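Local structure of mitochondrial edited mRNA stability factor 1 (Trypanosoma brucei, 6NL1) at residues Pro198-Leu203 / Trp286-Arg291. The protein probably processes the 5' ends of mitochondrial mRNAs as a Nudix-type, RNA-binding enzyme that helps keep edited transcripts stable. Numbering follows the deposited sequence.
With SO4 (sulfate ion), chain B.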
ATOM      1  N   PRO A 198      -9.843   5.640   0.039  1.00 35.80           N
ATOM      2  CA  PRO A 198      -8.444   5.501  -0.387  1.00 34.47           C
ATOM      3  C   PRO A 198      -8.043   4.046  -0.286  1.00 34.35           C
ATOM      4  O   PRO A 198      -8.361   3.395   0.710  1.00 30.37           O
ATOM      5  CB  PRO A 198      -7.660   6.326   0.650  1.00 34.66           C
ATOM      6  CG  PRO A 198      -8.667   7.217   1.286  1.00 45.73           C
ATOM      7  CD  PRO A 198      -9.963   6.450   1.261  1.00 44.05           C
ATOM      8  N   VAL A 199      -7.376   3.533  -1.310  1.00 20.33           N
ATOM      9  CA  VAL A 199      -7.004   2.125  -1.341  1.00 24.32           C
ATOM     10  C   VAL A 199      -5.652   1.961  -2.014  1.00 22.47           C
ATOM     11  O   VAL A 199      -5.150   2.882  -2.643  1.00 25.67           O
ATOM     12  CB  VAL A 199      -8.037   1.302  -2.152  1.00 25.64           C
ATOM     13  CG1 VAL A 199      -9.411   1.309  -1.465  1.00 19.59           C
ATOM     14  CG2 VAL A 199      -8.136   1.853  -3.577  1.00 19.52           C
ATOM     15  N   TYR A 200      -5.067   0.782  -1.860  1.00 26.54           N
ATOM     16  CA  TYR A 200      -3.966   0.366  -2.710  1.00 18.97           C
ATOM     17  C   TYR A 200      -4.561  -0.049  -4.052  1.00 24.23           C
ATOM     18  O   TYR A 200      -5.705  -0.507  -4.125  1.00 28.03           O
ATOM     19  CB  TYR A 200      -3.245  -0.831  -2.089  1.00 18.91           C
ATOM     20  CG  TYR A 200      -2.295  -0.493  -0.952  1.00 22.69           C
ATOM     21  CD1 TYR A 200      -1.708  -1.501  -0.191  1.00 32.19           C
ATOM     22  CD2 TYR A 200      -1.954   0.825  -0.665  1.00 33.29           C
ATOM     23  CE1 TYR A 200      -0.818  -1.211   0.835  1.00 25.47           C
ATOM     24  CE2 TYR A 200      -1.063   1.134   0.362  1.00 30.24           C
ATOM     25  CZ  TYR A 200      -0.496   0.111   1.106  1.00 26.94           C
ATOM     26  OH  TYR A 200       0.377   0.399   2.129  1.00 28.29           O
ATOM     27  N   VAL A 201      -3.789   0.110  -5.116  1.00 25.65           N
ATOM     28  CA  VAL A 201      -4.215  -0.343  -6.429  1.00 20.10           C
ATOM     29  C   VAL A 201      -3.137  -1.207  -7.046  1.00 28.20           C
ATOM     30  O   VAL A 201      -1.942  -0.984  -6.822  1.00 24.52           O
ATOM     31  CB  VAL A 201      -4.532   0.839  -7.393  1.00 25.65           C
ATOM     32  CG1 VAL A 201      -5.745   1.595  -6.900  1.00 16.11           C
ATOM     33  CG2 VAL A 201      -3.301   1.777  -7.568  1.00 15.83           C
ATOM     34  N   ARG A 202      -3.566  -2.204  -7.809  1.00 20.04           N
ATOM     35  CA  ARG A 202      -2.644  -3.050  -8.543  1.00 19.07           C
ATOM     36  C   ARG A 202      -3.167  -3.126  -9.974  1.00 28.06           C
ATOM     37  O   ARG A 202      -4.327  -3.452 -10.203  1.00 26.64           O
ATOM     38  CB  ARG A 202      -2.552  -4.442  -7.910  1.00 19.56           C
ATOM     39  CG  ARG A 202      -1.939  -4.479  -6.514  1.00 21.59           C
ATOM     40  CD  ARG A 202      -0.468  -4.005  -6.517  1.00 18.00           C
ATOM     41  NE  ARG A 202       0.110  -4.097  -5.174  1.00 23.05           N
ATOM     42  CZ  ARG A 202       0.140  -3.097  -4.293  1.00 33.61           C
ATOM     43  NH1 ARG A 202      -0.377  -1.910  -4.597  1.00 22.48           N
ATOM     44  NH2 ARG A 202       0.689  -3.280  -3.102  1.00 27.57           N
ATOM     45  N   LEU A 203      -2.324  -2.769 -10.931  1.00 24.84           N
ATOM     46  CA  LEU A 203      -2.693  -2.878 -12.331  1.00 26.21           C
ATOM     47  C   LEU A 203      -1.946  -4.074 -12.885  1.00 31.01           C
ATOM     48  O   LEU A 203      -0.766  -3.980 -13.212  1.00 30.64           O
ATOM     49  CB  LEU A 203      -2.350  -1.597 -13.115  1.00 23.61           C
ATOM     50  CG  LEU A 203      -3.294  -1.278 -14.285  1.00 34.53           C
ATOM     51  CD1 LEU A 203      -2.905   0.016 -15.017  1.00 22.11           C
ATOM     52  CD2 LEU A 203      -3.366  -2.443 -15.261  1.00 25.37           C
ATOM     53  N   TRP A 286      -4.436  -1.313  10.397  1.00 22.70           N
ATOM     54  CA  TRP A 286      -4.024  -0.343   9.371  1.00 19.95           C
ATOM     55  C   TRP A 286      -4.248  -0.836   7.932  1.00 30.02           C
ATOM     56  O   TRP A 286      -4.211  -0.044   6.989  1.00 29.51           O
ATOM     57  CB  TRP A 286      -2.533  -0.005   9.540  1.00 18.93           C
ATOM     58  CG  TRP A 286      -1.678  -1.221   9.603  1.00 24.84           C
ATOM     59  CD1 TRP A 286      -1.162  -1.925   8.545  1.00 19.32           C
ATOM     60  CD2 TRP A 286      -1.239  -1.899  10.789  1.00 18.76           C
ATOM     61  NE1 TRP A 286      -0.432  -2.998   9.002  1.00 18.59           N
ATOM     62  CE2 TRP A 286      -0.463  -3.003  10.375  1.00 27.37           C
ATOM     63  CE3 TRP A 286      -1.422  -1.671  12.160  1.00 28.73           C
ATOM     64  CZ2 TRP A 286       0.123  -3.881  11.286  1.00 21.61           C
ATOM     65  CZ3 TRP A 286      -0.841  -2.539  13.059  1.00 20.25           C
ATOM     66  CH2 TRP A 286      -0.080  -3.633  12.621  1.00 30.51           C
ATOM     67  N   ARG A 287      -4.438  -2.141   7.753  1.00 23.43           N
ATOM     68  CA  ARG A 287      -4.470  -2.717   6.404  1.00 30.44           C
ATOM     69  C   ARG A 287      -5.606  -2.142   5.601  1.00 30.16           C
ATOM     70  O   ARG A 287      -6.686  -1.909   6.135  1.00 22.61           O
ATOM     71  CB  ARG A 287      -4.642  -4.226   6.461  1.00 26.71           C
ATOM     72  CG  ARG A 287      -3.467  -4.958   7.061  1.00 25.97           C
ATOM     73  CD  ARG A 287      -3.675  -6.484   6.905  1.00 33.08           C
ATOM     74  NE  ARG A 287      -2.472  -6.976   6.281  1.00 74.16           N
ATOM     75  CZ  ARG A 287      -2.419  -7.719   5.193  1.00 34.60           C
ATOM     76  NH1 ARG A 287      -3.524  -8.149   4.596  1.00 31.74           N
ATOM     77  NH2 ARG A 287      -1.227  -8.048   4.731  1.00 44.83           N
ATOM     78  N   VAL A 288      -5.375  -1.925   4.312  1.00 23.32           N
ATOM     79  CA  VAL A 288      -6.414  -1.330   3.476  1.00 23.86           C
ATOM     80  C   VAL A 288      -6.818  -2.279   2.354  1.00 25.16           C
ATOM     81  O   VAL A 288      -6.075  -3.202   2.009  1.00 23.75           O
ATOM     82  CB  VAL A 288      -5.946   0.001   2.851  1.00 34.00           C
ATOM     83  CG1 VAL A 288      -5.657   1.028   3.942  1.00 28.31           C
ATOM     84  CG2 VAL A 288      -4.714  -0.231   1.970  1.00 25.92           C
ATOM     85  N   PRO A 289      -8.001  -2.050   1.777  1.00 22.42           N
ATOM     86  CA  PRO A 289      -8.387  -2.806   0.585  1.00 27.30           C
ATOM     87  C   PRO A 289      -7.414  -2.568  -0.575  1.00 28.88           C
ATOM     88  O   PRO A 289      -6.808  -1.504  -0.719  1.00 26.88           O
ATOM     89  CB  PRO A 289      -9.771  -2.239   0.238  1.00 27.41           C
ATOM     90  CG  PRO A 289     -10.303  -1.681   1.558  1.00 24.37           C
ATOM     91  CD  PRO A 289      -9.060  -1.123   2.221  1.00 22.47           C
ATOM     92  N   VAL A 290      -7.258  -3.595  -1.396  1.00 24.32           N
ATOM     93  CA  VAL A 290      -6.493  -3.500  -2.619  1.00 21.75           C
ATOM     94  C   VAL A 290      -7.450  -3.663  -3.804  1.00 25.26           C
ATOM     95  O   VAL A 290      -8.166  -4.655  -3.892  1.00 25.94           O
ATOM     96  CB  VAL A 290      -5.415  -4.599  -2.676  1.00 25.15           C
ATOM     97  CG1 VAL A 290      -4.635  -4.494  -3.957  1.00 22.76           C
ATOM     98  CG2 VAL A 290      -4.477  -4.513  -1.452  1.00 19.77           C
ATOM     99  N   ARG A 291      -7.464  -2.682  -4.705  1.00 24.26           N
ATOM    100  CA  ARG A 291      -8.289  -2.751  -5.908  1.00 25.08           C
ATOM    101  C   ARG A 291      -7.459  -3.197  -7.099  1.00 31.12           C
ATOM    102  O   ARG A 291      -6.370  -2.668  -7.358  1.00 26.96           O
ATOM    103  CB  ARG A 291      -8.927  -1.396  -6.207  1.00 27.45           C
ATOM    104  CG  ARG A 291      -9.939  -0.971  -5.184  1.00 36.05           C
ATOM    105  CD  ARG A 291     -11.232  -0.599  -5.858  1.00 41.08           C
ATOM    106  NE  ARG A 291     -12.391  -1.054  -5.099  1.00 63.59           N
ATOM    107  CZ  ARG A 291     -13.645  -0.765  -5.419  1.00 74.00           C
ATOM    108  NH1 ARG A 291     -13.900  -0.021  -6.489  1.00 55.60           N
ATOM    109  NH2 ARG A 291     -14.641  -1.221  -4.671  1.00 96.96           N
TER
HETATM  110  S   SO4 B 401      -0.164  -7.957  -5.158  1.00 54.24           S
HETATM  111  O1  SO4 B 401       0.652  -7.088  -5.993  1.00 45.71           O
HETATM  112  O2  SO4 B 401      -0.337  -7.287  -3.870  1.00 82.66           O
HETATM  113  O3  SO4 B 401      -1.464  -8.233  -5.759  1.00 52.35           O
HETATM  114  O4  SO4 B 401       0.517  -9.236  -4.974  1.00 77.35           O
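Tyr200 and Val201 pair in parallel register with Val290 and Arg291, and the backbone of 200-202 zips to that of 289-291 through three hydrogen bonds. Tyr200 is gripped through both its peptide groups: its N donates to Pro289 O over a bent path of 143°. Its O receives Arg291 N almost straight, at 2.9 Å. Arg202 N continues the alternation by donating to Arg291 O.

Tyr200 and Val290 project from one face of the sheet, Val201 and Arg291 from the other. From the loop before strand 290-296, Val288 puts CG2 over the centre of the Tyr200 ring, 3.8 Å from its centroid, in a CH-pi contact; Val290 CG2 meets Tyr200 CB near the ring's edge. The phenol reaches beyond this apolar patch, and its OH hydrogen-bonds Glu120. Val290 CG1 packs against Arg202 CG at 3.7 Å. From there the arginine chain bends at chi2 (-63°), and its NH1 donates back to Val201 O from above the carbonyl plane, which should steady the guanidinium. Arg202 NE makes weak bonds to two oxygens of a sulfate, probably from the crystallisation liquor, that Tyr292 OH also holds. Arg202, Val288 and Tyr292 contact GDP in a nucleotide-bound form of this protein; this chain holds none. Val199, just before the strand, touches Arg291 CG through CG2 at 3.7 Å.

This pairing joins strands 200-207 and 290-296 within the mixed sheet of the Nudix fold. Helix 250-262 covers the Val201 and Arg291 face, Thr257 meeting Val201 and Tyr250 touching both Arg291 and the adjoining Val199, while Trp121 of helix 120-129 packs on Val288.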